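Local coordinates for teichoic acid biosynthesis protein F (Staphylococcus epidermidis, PDB 3L7I) that probably takes part in teichoic acid biosynthesis and carries a GT-B type region built of two Rossmann-like domains, each with a parallel sheet, at residues K378-Y383 against L713-I718; D549-S554 against F640-D645. All coordinates share one frame; numbering follows the deposited sequence.

Contact 1. Residues K378-Y383 against L713-I718; sequences KYYPNY and LIHKDI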
# COMPACT_ATOMS: atom_id res chain seq x y z
N LYS A 378 -2.46 -43.77 -28.59
CA LYS A 378 -2.95 -45.04 -29.09
C LYS A 378 -3.69 -45.85 -28.02
O LYS A 378 -4.77 -46.40 -28.28
CB LYS A 378 -1.78 -45.85 -29.67
CG LYS A 378 -2.16 -47.12 -30.42
CD LYS A 378 -0.92 -47.75 -31.05
CE LYS A 378 -1.21 -49.13 -31.66
NZ LYS A 378 0.02 -49.72 -32.28
N TYR A 379 -3.14 -45.91 -26.80
CA TYR A 379 -3.64 -46.83 -25.77
C TYR A 379 -4.45 -46.18 -24.66
O TYR A 379 -5.07 -46.89 -23.86
CB TYR A 379 -2.47 -47.60 -25.16
CG TYR A 379 -1.80 -48.51 -26.15
CD1 TYR A 379 -2.05 -49.87 -26.16
CD2 TYR A 379 -0.93 -47.99 -27.10
CE1 TYR A 379 -1.45 -50.70 -27.07
CE2 TYR A 379 -0.32 -48.82 -28.03
CZ TYR A 379 -0.59 -50.17 -28.01
OH TYR A 379 0.01 -51.00 -28.93
N TYR A 380 -4.44 -44.86 -24.59
CA TYR A 380 -5.15 -44.14 -23.54
C TYR A 380 -5.74 -42.83 -24.06
O TYR A 380 -5.44 -41.76 -23.53
CB TYR A 380 -4.23 -43.86 -22.35
CG TYR A 380 -3.58 -45.09 -21.79
CD1 TYR A 380 -4.34 -46.09 -21.20
CD2 TYR A 380 -2.21 -45.27 -21.86
CE1 TYR A 380 -3.75 -47.22 -20.69
CE2 TYR A 380 -1.61 -46.39 -21.36
CZ TYR A 380 -2.39 -47.37 -20.77
OH TYR A 380 -1.78 -48.49 -20.27
N PRO A 381 -6.62 -42.93 -25.07
CA PRO A 381 -7.13 -41.79 -25.84
C PRO A 381 -7.94 -40.83 -25.00
O PRO A 381 -8.11 -39.68 -25.41
CB PRO A 381 -8.08 -42.45 -26.85
CG PRO A 381 -7.80 -43.91 -26.78
CD PRO A 381 -7.36 -44.16 -25.39
N ASN A 382 -8.43 -41.28 -23.84
CA ASN A 382 -9.44 -40.50 -23.14
C ASN A 382 -8.93 -39.64 -21.98
O ASN A 382 -9.69 -39.24 -21.11
CB ASN A 382 -10.61 -41.40 -22.70
CG ASN A 382 -11.20 -42.21 -23.87
OD1 ASN A 382 -11.26 -41.74 -25.02
ND2 ASN A 382 -11.63 -43.44 -23.59
N TYR A 383 -7.64 -39.32 -21.99
CA TYR A 383 -7.11 -38.37 -21.02
C TYR A 383 -7.03 -36.97 -21.63
O TYR A 383 -7.03 -36.83 -22.86
CB TYR A 383 -5.72 -38.80 -20.55
CG TYR A 383 -5.68 -40.00 -19.65
CD1 TYR A 383 -4.68 -40.94 -19.79
CD2 TYR A 383 -6.62 -40.19 -18.64
CE1 TYR A 383 -4.61 -42.04 -18.96
CE2 TYR A 383 -6.55 -41.29 -17.81
CZ TYR A 383 -5.54 -42.22 -17.98
OH TYR A 383 -5.43 -43.33 -17.17
N LEU A 713 3.37 -46.21 -16.96
CA LEU A 713 3.65 -45.73 -15.61
C LEU A 713 2.65 -44.66 -15.25
O LEU A 713 2.12 -44.66 -14.14
CB LEU A 713 5.07 -45.18 -15.46
CG LEU A 713 5.36 -44.63 -14.07
CD1 LEU A 713 5.58 -45.76 -13.10
CD2 LEU A 713 6.57 -43.74 -14.10
N ILE A 714 2.41 -43.76 -16.20
CA ILE A 714 1.45 -42.66 -16.01
C ILE A 714 0.06 -43.22 -15.84
O ILE A 714 -0.68 -42.82 -14.93
CB ILE A 714 1.47 -41.62 -17.17
CG1 ILE A 714 2.81 -40.89 -17.18
CG2 ILE A 714 0.38 -40.59 -16.99
CD1 ILE A 714 2.96 -39.97 -18.34
N HIS A 715 -0.30 -44.18 -16.69
CA HIS A 715 -1.60 -44.81 -16.59
C HIS A 715 -1.83 -45.45 -15.22
O HIS A 715 -2.91 -45.35 -14.67
CB HIS A 715 -1.80 -45.84 -17.71
CG HIS A 715 -3.05 -46.66 -17.56
ND1 HIS A 715 -4.30 -46.18 -17.90
CD2 HIS A 715 -3.24 -47.91 -17.10
CE1 HIS A 715 -5.20 -47.12 -17.66
NE2 HIS A 715 -4.58 -48.18 -17.17
N LYS A 716 -0.80 -46.10 -14.68
CA LYS A 716 -0.93 -46.77 -13.39
C LYS A 716 -1.01 -45.75 -12.26
O LYS A 716 -1.60 -46.02 -11.22
CB LYS A 716 0.23 -47.74 -13.15
CG LYS A 716 0.17 -48.50 -11.81
CD LYS A 716 1.51 -49.16 -11.48
CE LYS A 716 1.34 -50.47 -10.71
NZ LYS A 716 1.02 -50.27 -9.27
N ASP A 717 -0.41 -44.58 -12.45
CA ASP A 717 -0.45 -43.54 -11.44
C ASP A 717 -1.84 -42.92 -11.33
O ASP A 717 -2.30 -42.60 -10.23
CB ASP A 717 0.61 -42.45 -11.71
CG ASP A 717 1.98 -42.77 -11.10
OD1 ASP A 717 2.04 -43.52 -10.10
OD2 ASP A 717 3.00 -42.26 -11.62
N ILE A 718 -2.53 -42.76 -12.46
CA ILE A 718 -3.83 -42.08 -12.43
C ILE A 718 -5.01 -42.97 -12.10
O ILE A 718 -6.06 -42.47 -11.68
CB ILE A 718 -4.11 -41.17 -13.67
CG1 ILE A 718 -3.51 -41.72 -14.94
CG2 ILE A 718 -3.39 -39.87 -13.51
CD1 ILE A 718 -3.05 -40.57 -15.85
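The imidazole of H715 lies against the ring of Y380 while its ND1 meets the hydroxyl of Y383, so one histidine engages both tyrosines. The setting is the GT-B fold. H715 sits on the C-terminal helix 706-721, which packs here on the first Rossmann-like domain, at the turn joining helix 367-379 to strand 384-389. A type I beta turn from Y380 to Y383 puts the two tyrosines at its ends, and both side chains leave the backbone toward the helix. In each, CG stands anti to the carbonyl carbon (chi1 -55° in Y380). H715 instead has CG anti to its own N, which swings the imidazole out from the helix and over Y380. The two rings form an offset stack, planes 14° apart and centroids 4.1 Å from each other. CB of H715 adds a CH-pi contact to the same face, 3.8 Å from the Y380 ring centroid, while Y379 CB lies over the opposite face. The Y380 hydroxyl is hydrogen-bonded to D712 OD1, one turn earlier on the same helix, so the ring is held by its face and by its hydroxyl. Y383 is held differently. ND1 of H715 approaches its edge near the ring plane, with a hydrogen bond of 3.2 Å between Y383 OH and H715 ND1. One turn further on, I718 rests on a face of this ring and also touches S419 and H420 of strand 418-423. Its CD1 sits 4.0 Å from the centroid of the Y383 ring, and the same methyl is 3.7 Å from Y383 CZ.

Contact 2. Residues D549-S554 against F640-D645; sequences DDEFVS and FAYDID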
# COMPACT_ATOMS: atom_id res chain seq x y z
N ASP A 549 31.67 -21.29 -30.65
CA ASP A 549 31.68 -19.83 -30.60
C ASP A 549 32.81 -19.25 -31.44
O ASP A 549 32.67 -18.21 -32.08
CB ASP A 549 31.82 -19.35 -29.16
CG ASP A 549 31.08 -20.25 -28.17
OD1 ASP A 549 31.35 -21.47 -28.15
OD2 ASP A 549 30.24 -19.72 -27.42
N ASP A 550 33.93 -19.95 -31.43
CA ASP A 550 35.14 -19.56 -32.16
C ASP A 550 34.88 -19.27 -33.64
O ASP A 550 35.73 -18.70 -34.33
CB ASP A 550 36.19 -20.68 -32.03
CG ASP A 550 36.28 -21.25 -30.61
OD1 ASP A 550 36.47 -20.45 -29.66
OD2 ASP A 550 36.19 -22.49 -30.45
N GLU A 551 33.71 -19.65 -34.14
CA GLU A 551 33.49 -19.62 -35.58
C GLU A 551 32.37 -18.67 -36.02
O GLU A 551 32.16 -18.46 -37.22
CB GLU A 551 33.25 -21.03 -36.11
CG GLU A 551 34.42 -21.99 -35.84
CD GLU A 551 34.21 -23.37 -36.44
OE1 GLU A 551 33.06 -23.69 -36.83
OE2 GLU A 551 35.21 -24.13 -36.52
N PHE A 552 31.67 -18.10 -35.05
CA PHE A 552 30.63 -17.12 -35.34
C PHE A 552 31.25 -15.75 -35.57
O PHE A 552 31.93 -15.22 -34.70
CB PHE A 552 29.64 -17.05 -34.18
CG PHE A 552 28.54 -16.03 -34.38
CD1 PHE A 552 27.36 -16.38 -35.02
CD2 PHE A 552 28.68 -14.73 -33.90
CE1 PHE A 552 26.34 -15.45 -35.19
CE2 PHE A 552 27.68 -13.80 -34.08
CZ PHE A 552 26.50 -14.16 -34.72
N VAL A 553 31.00 -15.19 -36.75
CA VAL A 553 31.57 -13.89 -37.12
C VAL A 553 30.62 -13.09 -38.02
O VAL A 553 29.67 -13.64 -38.58
CB VAL A 553 32.95 -14.06 -37.81
CG1 VAL A 553 34.07 -14.17 -36.77
CG2 VAL A 553 32.94 -15.26 -38.75
N SER A 554 30.87 -11.78 -38.14
CA SER A 554 30.22 -10.92 -39.14
C SER A 554 28.71 -10.69 -38.95
O SER A 554 27.99 -10.48 -39.93
CB SER A 554 30.47 -11.45 -40.56
OG SER A 554 31.80 -11.21 -40.98
N PHE A 640 35.42 -36.13 -36.75
CA PHE A 640 36.23 -35.13 -37.40
C PHE A 640 36.61 -34.02 -36.41
O PHE A 640 36.14 -32.88 -36.50
CB PHE A 640 35.43 -34.60 -38.57
CG PHE A 640 36.09 -33.54 -39.34
CD1 PHE A 640 35.36 -32.46 -39.80
CD2 PHE A 640 37.44 -33.61 -39.63
CE1 PHE A 640 35.97 -31.45 -40.55
CE2 PHE A 640 38.05 -32.61 -40.38
CZ PHE A 640 37.32 -31.53 -40.83
N ALA A 641 37.44 -34.36 -35.44
CA ALA A 641 37.91 -33.40 -34.45
C ALA A 641 39.04 -32.52 -35.00
O ALA A 641 40.20 -32.71 -34.69
CB ALA A 641 38.38 -34.13 -33.20
N TYR A 642 38.68 -31.53 -35.82
CA TYR A 642 39.69 -30.69 -36.43
C TYR A 642 40.29 -29.70 -35.45
O TYR A 642 41.45 -29.32 -35.57
CB TYR A 642 39.13 -29.97 -37.66
CG TYR A 642 37.88 -29.15 -37.42
CD1 TYR A 642 36.62 -29.69 -37.67
CD2 TYR A 642 37.97 -27.84 -36.98
CE1 TYR A 642 35.47 -28.95 -37.46
CE2 TYR A 642 36.83 -27.08 -36.77
CZ TYR A 642 35.58 -27.64 -37.01
OH TYR A 642 34.44 -26.88 -36.80
N ASP A 643 39.50 -29.30 -34.47
CA ASP A 643 39.99 -28.36 -33.45
C ASP A 643 40.39 -29.07 -32.17
O ASP A 643 40.60 -28.43 -31.15
CB ASP A 643 38.97 -27.27 -33.16
CG ASP A 643 37.60 -27.82 -32.81
OD1 ASP A 643 37.43 -29.06 -32.81
OD2 ASP A 643 36.70 -27.01 -32.53
N ILE A 644 40.51 -30.38 -32.24
CA ILE A 644 40.79 -31.20 -31.08
C ILE A 644 41.96 -30.72 -30.21
O ILE A 644 42.05 -31.11 -29.05
CB ILE A 644 41.04 -32.64 -31.50
CG1 ILE A 644 40.95 -33.57 -30.28
CG2 ILE A 644 42.38 -32.74 -32.21
CD1 ILE A 644 40.94 -35.03 -30.64
N ASP A 645 42.85 -29.88 -30.73
CA ASP A 645 43.93 -29.37 -29.90
C ASP A 645 43.44 -28.24 -29.02
O ASP A 645 43.73 -28.19 -27.82
CB ASP A 645 45.10 -28.89 -30.75
CG ASP A 645 45.38 -29.81 -31.91
OD1 ASP A 645 46.47 -30.42 -31.93
OD2 ASP A 645 44.48 -29.95 -32.79
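E551 and Y642 extend from two loops that face each other and meet at a single hydrogen bond. The carboxylate of E551 comes to the edge of the Y642 ring, and the two flat groups are nearly coplanar, their planes 10° apart. Y642 OH donates to E551 OE2 at 2.9 Å. The hydroxyl reaches OE2 on its syn side, 19° out of the carboxylate plane. OE1 of E551 is further off, 3.5 Å from Y642 OH, so one oxygen carries the bond. OE2 also lies beside the ring rim, 3.4 Å from Y642 CE2. The glutamate runs out straight past CG (chi2 -177°), which gives it the length to span the gap. Both segments belong to the second Rossmann-like domain of the GT-B fold, in loops that follow parallel strands 539-543 and 637-640; strand 618-621 runs between these two in the sheet. An inverse gamma turn centred on A641 bends the chain just past strand 637-640. Y642 then places CG between its backbone N and carbonyl carbon, and its CD1 lies over the rim of one face of the F640 ring, 3.4 Å above the plane. The Y642 side chain also touches R548. Acidic groups gather close by: E551 OE2 is 5.1 Å from D643 OD2, and D550 OD2 stands 5.0 Å from the same D643 oxygen. Basic partners probably offset this charge, since D643 OD1 forms a salt bridge with R548 NH1 and D550 OD2 pairs with NZ of K646. D643 OD1 is also hydrogen-bonded to Y623 OH.

Contacts 1 and 2 lie on opposite sides of the chain's centre, their own centres 46 Å apart and their nearest atoms about 35 Å apart. They also belong to different domains. Contact 1 returns the C-terminal helix to the first parallel sheet, closing a long span of chain that includes all of contact 2. Contact 2 joins two loops within the second domain. Those loops follow the C-terminal ends of their strands, the side that in GT-B proteins generally looks toward the cleft between domains, whereas the turn of contact 1 leads into the start of strand 384-389. Neither contact touches another chain of the four-chain assembly.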